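DTDP-4-amino-4,6-dideoxyglucose formyltransferase (Shewanella sp. FDAARGOS_354, PDB 6V2T) probably transfers a formyl group from a folate cofactor to the 4-amino group of dTDP-4-amino-4,6-dideoxyglucose, a sugar of lipopolysaccharide O-antigens. Local coordinates at residues P164-E176 / H232-F244. Residues are numbered along the deposited sequence; the frame is centred on the assembly and turned at random. Where two conformers were deposited one is given.
Sequences PIFEWDTSLNVYE and HIDLLRALSHGDF. With NA (sodium ion), chain J; 0FX (dTDP-4-amino-4,6-dideoxyglucose), chain G; EDO (1,2-ethanediol), chain I.
Where the formyltransferase part of the chain packs against the part assigned to the dimerization C-terminal family, H241 meets S171, L172 and Y175 in one wall of the nucleotide-sugar pocket. S171 OG and H241 ND1 lie 2.8 Å apart in a hydrogen bond in the ring plane, and Q131 also bonds this hydroxyl; chi1 172° turns OG anti to the backbone N, toward the imidazole edge. L172 covers one imidazole face, its CA in a CH-pi contact 3.8 Å from the ring centroid and its branched CD1 beside NE2; the ligand's deoxyribose (C1, O4) covers the other. The ring's edge points toward the face of Y175, planes at 64°, and Y175 OH bonds 0FX O4P at 3.0 Å.

R237 ties down the type I turn F166-D169, its long chain reaching two carbonyls and a carboxylate at once. NH1 donates to D169 O at 2.7 Å, on a lone pair, and weakly to F166 O. NE and NH2 grip D234 OD1 side-on; with the NH1 bond, also in the guanidinium plane, this fixes the group's rotation. T170 OG1 accepts from N173 N, and N173 OD1 from T170 N: a capping box starting helix 171-194, whose N173 also binds sodium and whose Y175 lines the nucleotide-sugar pocket.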
loop_
_atom_site.group_PDB
_atom_site.type_symbol
_atom_site.label_atom_id
_atom_site.label_comp_id
_atom_site.label_asym_id
_atom_site.label_seq_id
_atom_site.Cartn_x
_atom_site.Cartn_y
_atom_site.Cartn_z
ATOM N N PRO B 164 -14.666 -1.666 16.976
ATOM C CA PRO B 164 -13.436 -1.002 17.381
ATOM C C PRO B 164 -12.678 -0.533 16.135
ATOM O O PRO B 164 -12.868 -1.105 15.063
ATOM C CB PRO B 164 -12.672 -2.102 18.142
ATOM C CG PRO B 164 -13.149 -3.388 17.498
ATOM C CD PRO B 164 -14.600 -3.130 17.130
ATOM N N ILE B 165 -11.932 0.550 16.300
ATOM C CA ILE B 165 -10.893 1.024 15.348
ATOM C C ILE B 165 -9.525 0.878 16.011
ATOM O O ILE B 165 -9.341 1.429 17.107
ATOM C CB ILE B 165 -11.143 2.470 14.935
ATOM C CG1 ILE B 165 -12.533 2.622 14.321
ATOM C CG2 ILE B 165 -10.048 2.932 13.969
ATOM C CD1 ILE B 165 -12.809 4.003 13.827
ATOM N N PHE B 166 -8.588 0.248 15.312
ATOM C CA PHE B 166 -7.192 0.104 15.783
ATOM C C PHE B 166 -6.299 1.138 15.096
ATOM O O PHE B 166 -6.662 1.630 13.987
ATOM C CB PHE B 166 -6.769 -1.347 15.586
ATOM C CG PHE B 166 -7.724 -2.354 16.179
ATOM C CD1 PHE B 166 -7.908 -2.431 17.552
ATOM C CD2 PHE B 166 -8.443 -3.219 15.377
ATOM C CE1 PHE B 166 -8.776 -3.361 18.110
ATOM C CE2 PHE B 166 -9.321 -4.141 15.934
ATOM C CZ PHE B 166 -9.490 -4.212 17.297
ATOM N N GLU B 167 -5.169 1.458 15.746
ATOM C CA GLU B 167 -4.070 2.340 15.264
ATOM C C GLU B 167 -3.650 1.953 13.840
ATOM O O GLU B 167 -3.252 2.818 13.076
ATOM C CB GLU B 167 -2.839 2.162 16.166
ATOM C CG GLU B 167 -2.612 3.283 17.175
ATOM C CD GLU B 167 -3.615 4.423 17.195
ATOM O OE1 GLU B 167 -3.458 5.356 16.386
ATOM O OE2 GLU B 167 -4.517 4.406 18.055
ATOM N N TRP B 168 -3.631 0.646 13.572
ATOM C CA TRP B 168 -3.050 0.071 12.325
ATOM C C TRP B 168 -4.150 -0.180 11.281
ATOM O O TRP B 168 -3.876 -0.885 10.313
ATOM C CB TRP B 168 -2.324 -1.238 12.619
ATOM C CG TRP B 168 -3.187 -2.268 13.271
ATOM C CD1 TRP B 168 -3.947 -3.241 12.687
ATOM C CD2 TRP B 168 -3.325 -2.453 14.684
ATOM N NE1 TRP B 168 -4.568 -4.002 13.643
ATOM C CE2 TRP B 168 -4.208 -3.535 14.877
ATOM C CE3 TRP B 168 -2.808 -1.784 15.793
ATOM C CZ2 TRP B 168 -4.587 -3.964 16.147
ATOM C CZ3 TRP B 168 -3.186 -2.212 17.049
ATOM C CH2 TRP B 168 -4.047 -3.291 17.221
ATOM N N ASP B 169 -5.341 0.379 11.459
ATOM C CA ASP B 169 -6.468 0.185 10.514
ATOM C C ASP B 169 -6.371 1.224 9.399
ATOM O O ASP B 169 -6.203 2.450 9.711
ATOM C CB ASP B 169 -7.821 0.332 11.213
ATOM C CG ASP B 169 -8.321 -0.910 11.920
ATOM O OD1 ASP B 169 -7.871 -2.019 11.577
ATOM O OD2 ASP B 169 -9.223 -0.755 12.761
ATOM N N THR B 170 -6.601 0.782 8.161
ATOM C CA THR B 170 -7.029 1.651 7.040
ATOM C C THR B 170 -8.548 1.719 7.017
ATOM O O THR B 170 -9.229 0.952 7.737
ATOM C CB THR B 170 -6.517 1.114 5.698
ATOM O OG1 THR B 170 -7.107 -0.177 5.522
ATOM C CG2 THR B 170 -5.011 1.014 5.683
ATOM N N SER B 171 -9.073 2.585 6.174
ATOM C CA SER B 171 -10.495 2.580 5.799
ATOM C C SER B 171 -10.948 1.161 5.445
ATOM O O SER B 171 -12.038 0.776 5.890
ATOM C CB SER B 171 -10.755 3.522 4.680
ATOM O OG SER B 171 -12.070 3.361 4.225
ATOM N N LEU B 172 -10.164 0.408 4.678
ATOM C CA LEU B 172 -10.627 -0.921 4.197
ATOM C C LEU B 172 -10.762 -1.853 5.413
ATOM O O LEU B 172 -11.760 -2.555 5.511
ATOM C CB LEU B 172 -9.631 -1.459 3.164
ATOM C CG LEU B 172 -9.910 -2.877 2.663
ATOM C CD1 LEU B 172 -11.256 -2.951 1.982
ATOM C CD2 LEU B 172 -8.794 -3.358 1.739
ATOM N N ASN B 173 -9.773 -1.863 6.285
ATOM C CA ASN B 173 -9.793 -2.683 7.515
ATOM C C ASN B 173 -11.073 -2.369 8.317
ATOM O O ASN B 173 -11.789 -3.310 8.674
ATOM C CB ASN B 173 -8.548 -2.468 8.384
ATOM C CG ASN B 173 -7.240 -2.790 7.701
ATOM O OD1 ASN B 173 -6.266 -2.087 7.937
ATOM N ND2 ASN B 173 -7.203 -3.842 6.895
ATOM N N VAL B 174 -11.369 -1.097 8.616
ATOM C CA VAL B 174 -12.566 -0.769 9.435
ATOM C C VAL B 174 -13.833 -1.160 8.657
ATOM O O VAL B 174 -14.754 -1.690 9.266
ATOM C CB VAL B 174 -12.612 0.713 9.868
ATOM C CG1 VAL B 174 -13.781 0.929 10.810
ATOM C CG2 VAL B 174 -11.313 1.144 10.529
ATOM N N TYR B 175 -13.901 -0.853 7.360
ATOM C CA TYR B 175 -15.104 -1.106 6.548
ATOM C C TYR B 175 -15.449 -2.600 6.598
ATOM O O TYR B 175 -16.636 -2.931 6.793
ATOM C CB TYR B 175 -14.887 -0.684 5.104
ATOM C CG TYR B 175 -16.108 -0.835 4.252
ATOM C CD1 TYR B 175 -17.187 0.024 4.405
ATOM C CD2 TYR B 175 -16.187 -1.823 3.285
ATOM C CE1 TYR B 175 -18.301 -0.077 3.598
ATOM C CE2 TYR B 175 -17.283 -1.917 2.452
ATOM C CZ TYR B 175 -18.346 -1.047 2.614
ATOM O OH TYR B 175 -19.428 -1.157 1.804
ATOM N N GLU B 176 -14.447 -3.465 6.460
ATOM C CA GLU B 176 -14.711 -4.919 6.455
ATOM C C GLU B 176 -15.260 -5.347 7.821
ATOM O O GLU B 176 -16.109 -6.213 7.843
ATOM C CB GLU B 176 -13.446 -5.687 6.058
ATOM C CG GLU B 176 -13.142 -5.576 4.581
ATOM C CD GLU B 176 -11.875 -6.266 4.075
ATOM O OE1 GLU B 176 -10.978 -6.614 4.874
ATOM O OE2 GLU B 176 -11.768 -6.385 2.869
ATOM N N HIS B 232 -0.511 12.672 10.382
ATOM C CA HIS B 232 -0.331 12.522 8.921
ATOM C C HIS B 232 -0.609 11.066 8.557
ATOM O O HIS B 232 -1.306 10.834 7.558
ATOM C CB HIS B 232 1.045 13.027 8.506
ATOM C CG HIS B 232 1.147 14.511 8.550
ATOM N ND1 HIS B 232 2.354 15.167 8.781
ATOM C CD2 HIS B 232 0.207 15.469 8.376
ATOM C CE1 HIS B 232 2.142 16.477 8.742
ATOM N NE2 HIS B 232 0.833 16.690 8.484
ATOM N N ILE B 233 -0.097 10.135 9.348
ATOM C CA ILE B 233 -0.337 8.680 9.105
ATOM C C ILE B 233 -1.836 8.395 9.238
ATOM O O ILE B 233 -2.392 7.667 8.379
ATOM C CB ILE B 233 0.544 7.798 10.006
ATOM C CG1 ILE B 233 2.000 7.829 9.533
ATOM C CG2 ILE B 233 0.005 6.373 10.062
ATOM C CD1 ILE B 233 2.969 7.079 10.395
ATOM N N ASP B 234 -2.493 8.987 10.235
ATOM C CA ASP B 234 -3.940 8.794 10.494
ATOM C C ASP B 234 -4.745 9.281 9.288
ATOM O O ASP B 234 -5.649 8.545 8.837
ATOM C CB ASP B 234 -4.355 9.481 11.800
ATOM C CG ASP B 234 -3.996 8.682 13.030
ATOM O OD1 ASP B 234 -3.451 7.566 12.877
ATOM O OD2 ASP B 234 -4.343 9.138 14.143
ATOM N N LEU B 235 -4.412 10.432 8.734
ATOM C CA LEU B 235 -5.091 10.971 7.524
ATOM C C LEU B 235 -4.906 10.008 6.343
ATOM O O LEU B 235 -5.930 9.711 5.638
ATOM C CB LEU B 235 -4.486 12.335 7.187
ATOM C CG LEU B 235 -4.904 12.955 5.857
ATOM C CD1 LEU B 235 -6.402 13.138 5.824
ATOM C CD2 LEU B 235 -4.190 14.300 5.636
ATOM N N LEU B 236 -3.661 9.594 6.071
ATOM C CA LEU B 236 -3.367 8.746 4.870
ATOM C C LEU B 236 -3.980 7.343 5.060
ATOM O O LEU B 236 -4.532 6.815 4.088
ATOM C CB LEU B 236 -1.858 8.686 4.629
ATOM C CG LEU B 236 -1.198 10.019 4.290
ATOM C CD1 LEU B 236 0.304 9.838 4.139
ATOM C CD2 LEU B 236 -1.804 10.649 3.041
ATOM N N ARG B 237 -3.943 6.766 6.263
ATOM C CA ARG B 237 -4.599 5.442 6.493
ATOM C C ARG B 237 -6.121 5.561 6.367
ATOM O O ARG B 237 -6.730 4.627 5.752
ATOM C CB ARG B 237 -4.104 4.762 7.775
ATOM C CG ARG B 237 -4.749 5.233 9.068
ATOM C CD ARG B 237 -3.967 4.610 10.222
ATOM N NE ARG B 237 -4.306 5.210 11.497
ATOM C CZ ARG B 237 -5.283 4.834 12.314
ATOM N NH1 ARG B 237 -6.099 3.825 12.030
ATOM N NH2 ARG B 237 -5.442 5.501 13.442
ATOM N N ALA B 238 -6.722 6.691 6.791
ATOM C CA ALA B 238 -8.172 6.954 6.683
ATOM C C ALA B 238 -8.575 6.969 5.202
ATOM O O ALA B 238 -9.690 6.574 4.896
ATOM C CB ALA B 238 -8.544 8.280 7.311
ATOM N N LEU B 239 -7.688 7.464 4.342
ATOM C CA LEU B 239 -7.946 7.721 2.898
ATOM C C LEU B 239 -7.449 6.537 2.042
ATOM O O LEU B 239 -7.569 6.590 0.805
ATOM C CB LEU B 239 -7.262 9.031 2.533
ATOM C CG LEU B 239 -7.926 10.272 3.133
ATOM C CD1 LEU B 239 -7.213 11.543 2.687
ATOM C CD2 LEU B 239 -9.412 10.363 2.798
ATOM N N SER B 240 -6.980 5.475 2.674
ATOM C CA SER B 240 -6.458 4.265 2.005
ATOM C C SER B 240 -7.500 3.166 2.082
ATOM O O SER B 240 -7.900 2.768 3.191
ATOM C CB SER B 240 -5.141 3.859 2.555
ATOM O OG SER B 240 -4.235 4.930 2.400
ATOM N N HIS B 241 -7.986 2.750 0.926
ATOM C CA HIS B 241 -9.050 1.717 0.838
ATOM C C HIS B 241 -8.828 0.946 -0.457
ATOM O O HIS B 241 -9.409 1.352 -1.491
ATOM C CB HIS B 241 -10.428 2.348 0.898
ATOM C CG HIS B 241 -11.554 1.394 1.085
ATOM N ND1 HIS B 241 -12.363 1.437 2.222
ATOM C CD2 HIS B 241 -12.030 0.392 0.292
ATOM C CE1 HIS B 241 -13.279 0.477 2.123
ATOM N NE2 HIS B 241 -13.100 -0.180 0.943
ATOM N N GLY B 242 -8.028 -0.099 -0.375
ATOM C CA GLY B 242 -7.712 -0.978 -1.523
ATOM C C GLY B 242 -7.145 -0.148 -2.658
ATOM O O GLY B 242 -6.252 0.676 -2.392
ATOM N N ASP B 243 -7.729 -0.248 -3.854
ATOM C CA ASP B 243 -7.182 0.411 -5.067
ATOM C C ASP B 243 -7.875 1.738 -5.334
ATOM O O ASP B 243 -7.543 2.353 -6.376
ATOM C CB ASP B 243 -7.316 -0.489 -6.293
ATOM C CG ASP B 243 -6.289 -1.599 -6.270
ATOM O OD1 ASP B 243 -5.151 -1.329 -5.828
ATOM O OD2 ASP B 243 -6.644 -2.717 -6.656
ATOM N N PHE B 244 -8.746 2.210 -4.433
ATOM C CA PHE B 244 -9.456 3.499 -4.647
ATOM C C PHE B 244 -8.401 4.595 -4.788
ATOM O O PHE B 244 -7.384 4.557 -4.084
ATOM C CB PHE B 244 -10.515 3.754 -3.565
ATOM C CG PHE B 244 -11.828 3.059 -3.823
ATOM C CD1 PHE B 244 -12.294 2.068 -2.969
ATOM C CD2 PHE B 244 -12.587 3.383 -4.939
ATOM C CE1 PHE B 244 -13.486 1.407 -3.225
ATOM C CE2 PHE B 244 -13.790 2.732 -5.189
ATOM C CZ PHE B 244 -14.233 1.750 -4.328
HETATM NA NA NA J . -3.902 -2.224 8.539
HETATM O O4P 0FX G . -20.810 1.455 1.468
HETATM P P2 0FX G . -21.253 1.324 0.009
HETATM O O3P 0FX G . -22.277 0.253 -0.192
HETATM O O1G 0FX G . -21.947 2.710 -0.245
HETATM C C1G 0FX G . -23.290 2.714 -0.724
HETATM C C2G 0FX G . -23.307 3.752 -1.829
HETATM O O2G 0FX G . -22.421 3.455 -2.924
HETATM C C3G 0FX G . -22.879 5.067 -1.197
HETATM O O3G 0FX G . -23.003 6.070 -2.216
HETATM C C4G 0FX G . -23.709 5.390 0.060
HETATM N N4A 0FX G . -23.083 6.508 0.772
HETATM C C5G 0FX G . -23.838 4.247 1.060
HETATM C C6G 0FX G . -24.870 4.587 2.155
HETATM O O5G 0FX G . -24.199 3.060 0.348
HETATM O OPP 0FX G . -20.192 0.894 -1.244
HETATM P P 0FX G . -19.226 2.056 -1.663
HETATM O O1P 0FX G . -19.792 3.291 -2.187
HETATM O O2P 0FX G . -18.379 1.515 -2.783
HETATM O O5 0FX G . -18.120 2.374 -0.584
HETATM C C5 0FX G . -17.538 1.352 0.181
HETATM C C4 0FX G . -16.217 1.905 0.732
HETATM O O4 0FX G . -15.250 2.098 -0.302
HETATM C C3 0FX G . -16.327 3.305 1.361
HETATM O O3 0FX G . -16.837 3.262 2.687
HETATM C C2 0FX G . -14.898 3.891 1.249
HETATM C C1 0FX G . -14.403 3.164 -0.032
HETATM N N11 0FX G . -14.424 4.084 -1.160
HETATM C C61 0FX G . -15.423 4.090 -2.070
HETATM C C51 0FX G . -15.364 4.984 -3.138
HETATM C C5A 0FX G . -16.489 5.014 -4.167
HETATM C C21 0FX G . -13.379 4.914 -1.273
HETATM O O21 0FX G . -12.401 4.873 -0.334
HETATM N N31 0FX G . -13.291 5.808 -2.288
HETATM C C41 0FX G . -14.271 5.853 -3.228
HETATM O O41 0FX G . -14.187 6.796 -4.213
HETATM C C1 EDO I . -7.378 4.444 16.351
HETATM O O1 EDO I . -7.637 5.225 15.186
HETATM C C2 EDO I . -7.454 5.330 17.527
HETATM O O2 EDO I . -6.667 6.507 17.318
HETATM O O HOH W 1 -4.407 -4.321 9.183
HETATM O O HOH W 2 -3.247 -1.974 6.199
#